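Long-range contacts in ABC transporter, solute-binding protein (Staphylococcus aureus, PDB 6LKG), which binds alpha-D-glucose 6-phosphate and probably hands its substrate to the membrane-embedded part of an ABC importer: residues Pro8-Leu13 / Glu189-Thr194; His33-Val38 / Pro134-Thr139. All coordinates share one frame; numbering follows the deposited sequence.

Contact 1 of 2, residues Pro8-Leu13 / Glu189-Thr194; sequences PYQSNL and EQDART. With G6P (6-O-phosphono-alpha-D-glucopyranose), chain E.
N12 and Q190 form the sole direct hydrogen bond between 8-13 and 189-194, and much of the remaining polar contact passes through two waters. NE2 of Q190 donates to OD1 of N12 over 3.2 Å, in the carbonyl plane and with an N-H...O angle of 158°. The two side chains run past each other in opposite directions, their amide planes 31° apart. N12 reaches the bond with CG set between its backbone N and carbonyl carbon (chi1 65°).

Beside this pair, water 2 donates to D191 OD1 at 2.6 Å and to Q190 OE1 at 2.9 Å, and accepts from T194 OG1 at 3.0 Å. A weak fourth bond comes from N12 ND2, so four side chains surround the water. The other oxygen of D191, OD2, is bonded to S171, which ties the carboxylate to helix 170-178. Q190 OE1 also accepts from water 1, which in turn takes the backbone N-H of Q10, and both ends of the Q190 amide are thereby engaged. L13 adds an apolar flank, with CD2 4.1 Å from CD of Q190, while CG of Q10 lies 3.7 Å from OD1 of D191.

On the sugar side of 8-13, CD1 of Y9 is 3.1 Å from O4 of glucose 6-phosphate, and the Y9 hydroxyl bonds to D216. The starts of helices 11-25 and 189-197 thus meet across the ligand cleft between two lobes, consistent with the closed, ligand-bound form of a type 2 periplasmic binding protein fold.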
# COMPACT_ATOMS: atom_id res chain seq x y z
N PRO B 8 -19.59 22.58 -7.33
CA PRO B 8 -20.04 21.19 -7.51
C PRO B 8 -18.98 20.28 -8.10
O PRO B 8 -19.23 19.07 -8.21
CB PRO B 8 -21.23 21.34 -8.48
CG PRO B 8 -20.89 22.56 -9.28
CD PRO B 8 -20.15 23.49 -8.35
N TYR B 9 -17.82 20.81 -8.48
CA TYR B 9 -16.75 19.99 -9.02
C TYR B 9 -16.27 18.98 -7.98
O TYR B 9 -16.33 19.22 -6.77
CB TYR B 9 -15.57 20.86 -9.44
CG TYR B 9 -15.74 21.58 -10.76
CD1 TYR B 9 -16.15 20.90 -11.90
CD2 TYR B 9 -15.47 22.94 -10.87
CE1 TYR B 9 -16.30 21.55 -13.10
CE2 TYR B 9 -15.62 23.60 -12.07
CZ TYR B 9 -16.03 22.90 -13.18
OH TYR B 9 -16.18 23.57 -14.37
N GLN B 10 -15.79 17.84 -8.46
CA GLN B 10 -15.11 16.90 -7.59
C GLN B 10 -13.79 17.51 -7.12
O GLN B 10 -13.13 18.26 -7.84
CB GLN B 10 -14.86 15.58 -8.31
CG GLN B 10 -16.09 14.70 -8.45
CD GLN B 10 -16.65 14.25 -7.11
OE1 GLN B 10 -17.57 14.87 -6.57
NE2 GLN B 10 -16.12 13.16 -6.58
N SER B 11 -13.41 17.17 -5.88
CA SER B 11 -12.18 17.72 -5.32
C SER B 11 -10.96 17.41 -6.18
O SER B 11 -10.05 18.24 -6.28
CB SER B 11 -11.98 17.19 -3.90
OG SER B 11 -10.83 17.77 -3.29
N ASN B 12 -10.94 16.23 -6.81
CA ASN B 12 -9.77 15.83 -7.60
C ASN B 12 -9.51 16.77 -8.77
O ASN B 12 -8.39 16.78 -9.30
CB ASN B 12 -9.95 14.40 -8.11
CG ASN B 12 -11.11 14.26 -9.09
OD1 ASN B 12 -11.02 14.68 -10.24
ND2 ASN B 12 -12.19 13.65 -8.63
N LEU B 13 -10.50 17.54 -9.20
CA LEU B 13 -10.33 18.41 -10.36
C LEU B 13 -9.81 19.80 -9.99
O LEU B 13 -8.94 20.34 -10.68
CB LEU B 13 -11.64 18.53 -11.14
CG LEU B 13 -11.64 19.48 -12.34
CD1 LEU B 13 -10.62 19.04 -13.38
CD2 LEU B 13 -13.03 19.57 -12.95
N GLU B 189 -18.42 14.28 -18.58
CA GLU B 189 -17.20 13.74 -19.18
C GLU B 189 -16.09 13.54 -18.15
O GLU B 189 -15.47 12.47 -18.09
CB GLU B 189 -16.72 14.66 -20.30
CG GLU B 189 -15.75 14.00 -21.27
CD GLU B 189 -15.16 14.98 -22.27
OE1 GLU B 189 -14.49 15.94 -21.85
OE2 GLU B 189 -15.39 14.79 -23.49
N GLN B 190 -15.82 14.56 -17.34
CA GLN B 190 -14.70 14.49 -16.41
C GLN B 190 -14.91 13.41 -15.36
O GLN B 190 -13.97 12.68 -15.01
CB GLN B 190 -14.47 15.85 -15.75
CG GLN B 190 -13.09 16.02 -15.12
CD GLN B 190 -13.02 15.49 -13.70
OE1 GLN B 190 -14.04 15.41 -13.01
NE2 GLN B 190 -11.82 15.12 -13.26
N ASP B 191 -16.13 13.28 -14.84
CA ASP B 191 -16.42 12.25 -13.86
C ASP B 191 -16.29 10.86 -14.46
O ASP B 191 -15.78 9.94 -13.82
CB ASP B 191 -17.82 12.46 -13.27
CG ASP B 191 -17.86 12.29 -11.77
OD1 ASP B 191 -16.78 12.25 -11.14
OD2 ASP B 191 -18.97 12.20 -11.21
N ALA B 192 -16.76 10.69 -15.70
CA ALA B 192 -16.66 9.39 -16.36
C ALA B 192 -15.21 8.97 -16.55
O ALA B 192 -14.86 7.80 -16.32
CB ALA B 192 -17.38 9.43 -17.71
N ARG B 193 -14.35 9.91 -16.95
CA ARG B 193 -12.95 9.58 -17.19
C ARG B 193 -12.19 9.29 -15.91
O ARG B 193 -11.25 8.49 -15.92
CB ARG B 193 -12.27 10.71 -17.96
CG ARG B 193 -12.71 10.81 -19.39
CD ARG B 193 -12.01 11.94 -20.08
NE ARG B 193 -12.41 12.06 -21.47
CZ ARG B 193 -12.06 13.07 -22.26
NH1 ARG B 193 -11.31 14.05 -21.78
NH2 ARG B 193 -12.47 13.11 -23.52
N THR B 194 -12.58 9.93 -14.80
CA THR B 194 -11.93 9.64 -13.53
C THR B 194 -12.02 8.16 -13.19
O THR B 194 -11.02 7.55 -12.78
CB THR B 194 -12.55 10.49 -12.42
OG1 THR B 194 -12.19 11.86 -12.59
CG2 THR B 194 -12.09 10.01 -11.04
C1 G6P E . -22.01 19.17 -14.48
C2 G6P E . -21.01 20.33 -14.73
C3 G6P E . -19.88 20.44 -13.78
C4 G6P E . -20.31 20.13 -12.42
C5 G6P E . -20.75 18.67 -12.33
C6 G6P E . -21.24 18.39 -10.94
O1 G6P E . -22.04 18.34 -15.59
O2 G6P E . -20.50 20.22 -16.07
O3 G6P E . -19.35 21.84 -13.81
O4 G6P E . -19.20 20.35 -11.51
O5 G6P E . -21.83 18.33 -13.28
O6 G6P E . -22.35 19.22 -10.67
P G6P E . -23.82 18.50 -10.23
O1P G6P E . -24.79 19.60 -9.83
O2P G6P E . -24.40 17.70 -11.42
O3P G6P E . -23.61 17.60 -9.08
O HOH W 1 -15.77 17.22 -11.24
O HOH W 2 -14.42 13.24 -11.15

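Contact 2 of 2, residues His33-Val38 / Pro134-Thr139; sequences HGSTQV and PNTTTT. With G6P (6-O-phosphono-alpha-D-glucopyranose), chain E.
T36 and T138 meet at the phosphate of glucose 6-phosphate, where the N-terminal ends of helices 36-45 and 138-151 converge across the cleft of this two-lobed binding-protein fold. The tight part of the contact is built round O1P. T36 donates to it twice, from the backbone N at 2.9 Å and from OG1 at 2.7 Å, and T138 N adds a third bond at 2.8 Å with an N-H...O angle of 163°. In T36, OG1 sits beside the backbone N and anti to the carbonyl carbon (chi1 -60°), which turns the hydroxyl to the same oxygen as its own N-H. The two hydroxyls also touch, OG1 of T36 lying 2.8 Å from OG1 of T138. Next to this pair, water 4 joins T138 OG1 to NE2 of Q37, an amide nitrogen also bonded to T63 O. T139 holds O2P through its N and OG1, and its hydroxyl accepts from O1 of the sugar. With two helix starts facing it, the anion is probably stabilised by their dipoles as well as by these bonds.

T137, at the N-cap of helix 138-151, turns OG1 to N133 O and G140 N, so this helix start is itself capped.

The far side, where the side chains of T136 and V38 meet, is partly exposed and looser. There CG2 of V38 lies alongside CB of T136 at 3.7 Å, and water 3 bridges OG of S35 to OG1 of T136, while K169 is a further partner of the serine. Between the two regions, Q37 N donates to T136 O at 2.9 Å from a position 44° out of the carbonyl plane.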
# COMPACT_ATOMS: atom_id res chain seq x y z
N HIS B 33 -18.54 21.87 -1.22
CA HIS B 33 -18.94 20.96 -2.27
C HIS B 33 -20.42 20.64 -2.10
O HIS B 33 -20.98 20.76 -1.00
CB HIS B 33 -18.11 19.68 -2.23
CG HIS B 33 -16.69 19.86 -2.68
ND1 HIS B 33 -16.33 20.07 -3.99
CD2 HIS B 33 -15.54 19.89 -1.96
CE1 HIS B 33 -15.02 20.20 -4.07
NE2 HIS B 33 -14.52 20.10 -2.85
N GLY B 34 -21.06 20.27 -3.20
CA GLY B 34 -22.46 19.89 -3.17
C GLY B 34 -23.04 19.99 -4.55
O GLY B 34 -22.41 20.49 -5.49
N SER B 35 -24.27 19.50 -4.67
CA SER B 35 -24.97 19.65 -5.93
C SER B 35 -25.12 21.13 -6.28
O SER B 35 -25.21 21.99 -5.39
CB SER B 35 -26.34 18.97 -5.86
OG SER B 35 -26.18 17.60 -5.50
N THR B 36 -25.13 21.43 -7.58
CA THR B 36 -25.10 22.82 -8.03
C THR B 36 -26.24 23.62 -7.44
O THR B 36 -26.03 24.68 -6.84
CB THR B 36 -25.13 22.88 -9.56
OG1 THR B 36 -24.01 22.19 -10.10
CG2 THR B 36 -25.09 24.34 -10.03
N GLN B 37 -27.48 23.14 -7.60
CA GLN B 37 -28.63 23.90 -7.15
C GLN B 37 -28.75 23.90 -5.63
O GLN B 37 -29.31 24.83 -5.05
CB GLN B 37 -29.91 23.36 -7.79
CG GLN B 37 -29.95 23.54 -9.30
CD GLN B 37 -29.82 24.99 -9.71
OE1 GLN B 37 -30.43 25.88 -9.12
NE2 GLN B 37 -29.00 25.24 -10.73
N VAL B 38 -28.25 22.85 -4.97
CA VAL B 38 -28.23 22.84 -3.51
C VAL B 38 -27.29 23.93 -2.99
O VAL B 38 -27.62 24.65 -2.04
CB VAL B 38 -27.84 21.45 -2.98
CG1 VAL B 38 -27.64 21.48 -1.47
CG2 VAL B 38 -28.90 20.43 -3.36
N PRO B 134 -32.73 16.02 -11.31
CA PRO B 134 -32.68 17.23 -12.15
C PRO B 134 -33.02 18.50 -11.39
O PRO B 134 -32.65 19.59 -11.84
CB PRO B 134 -33.72 16.95 -13.25
CG PRO B 134 -33.99 15.47 -13.17
CD PRO B 134 -33.78 15.09 -11.75
N ASN B 135 -33.70 18.40 -10.25
CA ASN B 135 -34.06 19.59 -9.49
C ASN B 135 -32.87 20.18 -8.73
O ASN B 135 -32.87 21.38 -8.44
CB ASN B 135 -35.19 19.27 -8.50
CG ASN B 135 -36.45 18.80 -9.20
OD1 ASN B 135 -36.99 19.48 -10.07
ND2 ASN B 135 -36.92 17.61 -8.82
N THR B 136 -31.86 19.37 -8.41
CA THR B 136 -30.76 19.81 -7.57
C THR B 136 -29.40 19.80 -8.25
O THR B 136 -28.46 20.39 -7.70
CB THR B 136 -30.68 18.94 -6.30
OG1 THR B 136 -30.49 17.57 -6.67
CG2 THR B 136 -31.96 19.06 -5.48
N THR B 137 -29.25 19.16 -9.41
CA THR B 137 -27.95 18.98 -10.04
C THR B 137 -27.91 19.63 -11.42
O THR B 137 -28.93 19.75 -12.10
CB THR B 137 -27.59 17.50 -10.19
OG1 THR B 137 -28.47 16.89 -11.15
CG2 THR B 137 -27.72 16.77 -8.86
N THR B 138 -26.70 20.04 -11.82
CA THR B 138 -26.50 20.48 -13.20
C THR B 138 -26.63 19.31 -14.17
O THR B 138 -27.28 19.44 -15.22
CB THR B 138 -25.12 21.13 -13.35
OG1 THR B 138 -25.10 22.39 -12.68
CG2 THR B 138 -24.79 21.34 -14.81
N THR B 139 -26.04 18.16 -13.83
CA THR B 139 -25.97 17.05 -14.77
C THR B 139 -27.35 16.48 -15.06
O THR B 139 -27.71 16.27 -16.23
CB THR B 139 -25.04 15.97 -14.22
OG1 THR B 139 -23.75 16.54 -13.95
CG2 THR B 139 -24.89 14.83 -15.22
C1 G6P E . -22.01 19.17 -14.48
C2 G6P E . -21.01 20.33 -14.73
C3 G6P E . -19.88 20.44 -13.78
C4 G6P E . -20.31 20.13 -12.42
C5 G6P E . -20.75 18.67 -12.33
C6 G6P E . -21.24 18.39 -10.94
O1 G6P E . -22.04 18.34 -15.59
O2 G6P E . -20.50 20.22 -16.07
O3 G6P E . -19.35 21.84 -13.81
O4 G6P E . -19.20 20.35 -11.51
O5 G6P E . -21.83 18.33 -13.28
O6 G6P E . -22.35 19.22 -10.67
P G6P E . -23.82 18.50 -10.23
O1P G6P E . -24.79 19.60 -9.83
O2P G6P E . -24.40 17.70 -11.42
O3P G6P E . -23.61 17.60 -9.08
O HOH W 3 -28.74 16.40 -4.88
O HOH W 4 -27.57 23.72 -12.62

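Both contacts join the same two lobes across one ligand cleft, and their centres lie about 14 Å apart. Contact 2 is the more buried and the larger, 293 against 215 Å²; contact 1 is only partly buried. Backbone N-H groups and threonine hydroxyls of 33-38/134-139 hold the phosphate directly. Contact 1 instead closes the lobes beside the sugar through amide, carboxylate and hydroxyl side chains linked by waters, and of its residues only P8 and Y9 touch the ligand. The two are physically continuous within the first lobe, since P8 packs on T36 and G34, and ND1 of H33 lies 2.9 Å from the Y9 carbonyl O.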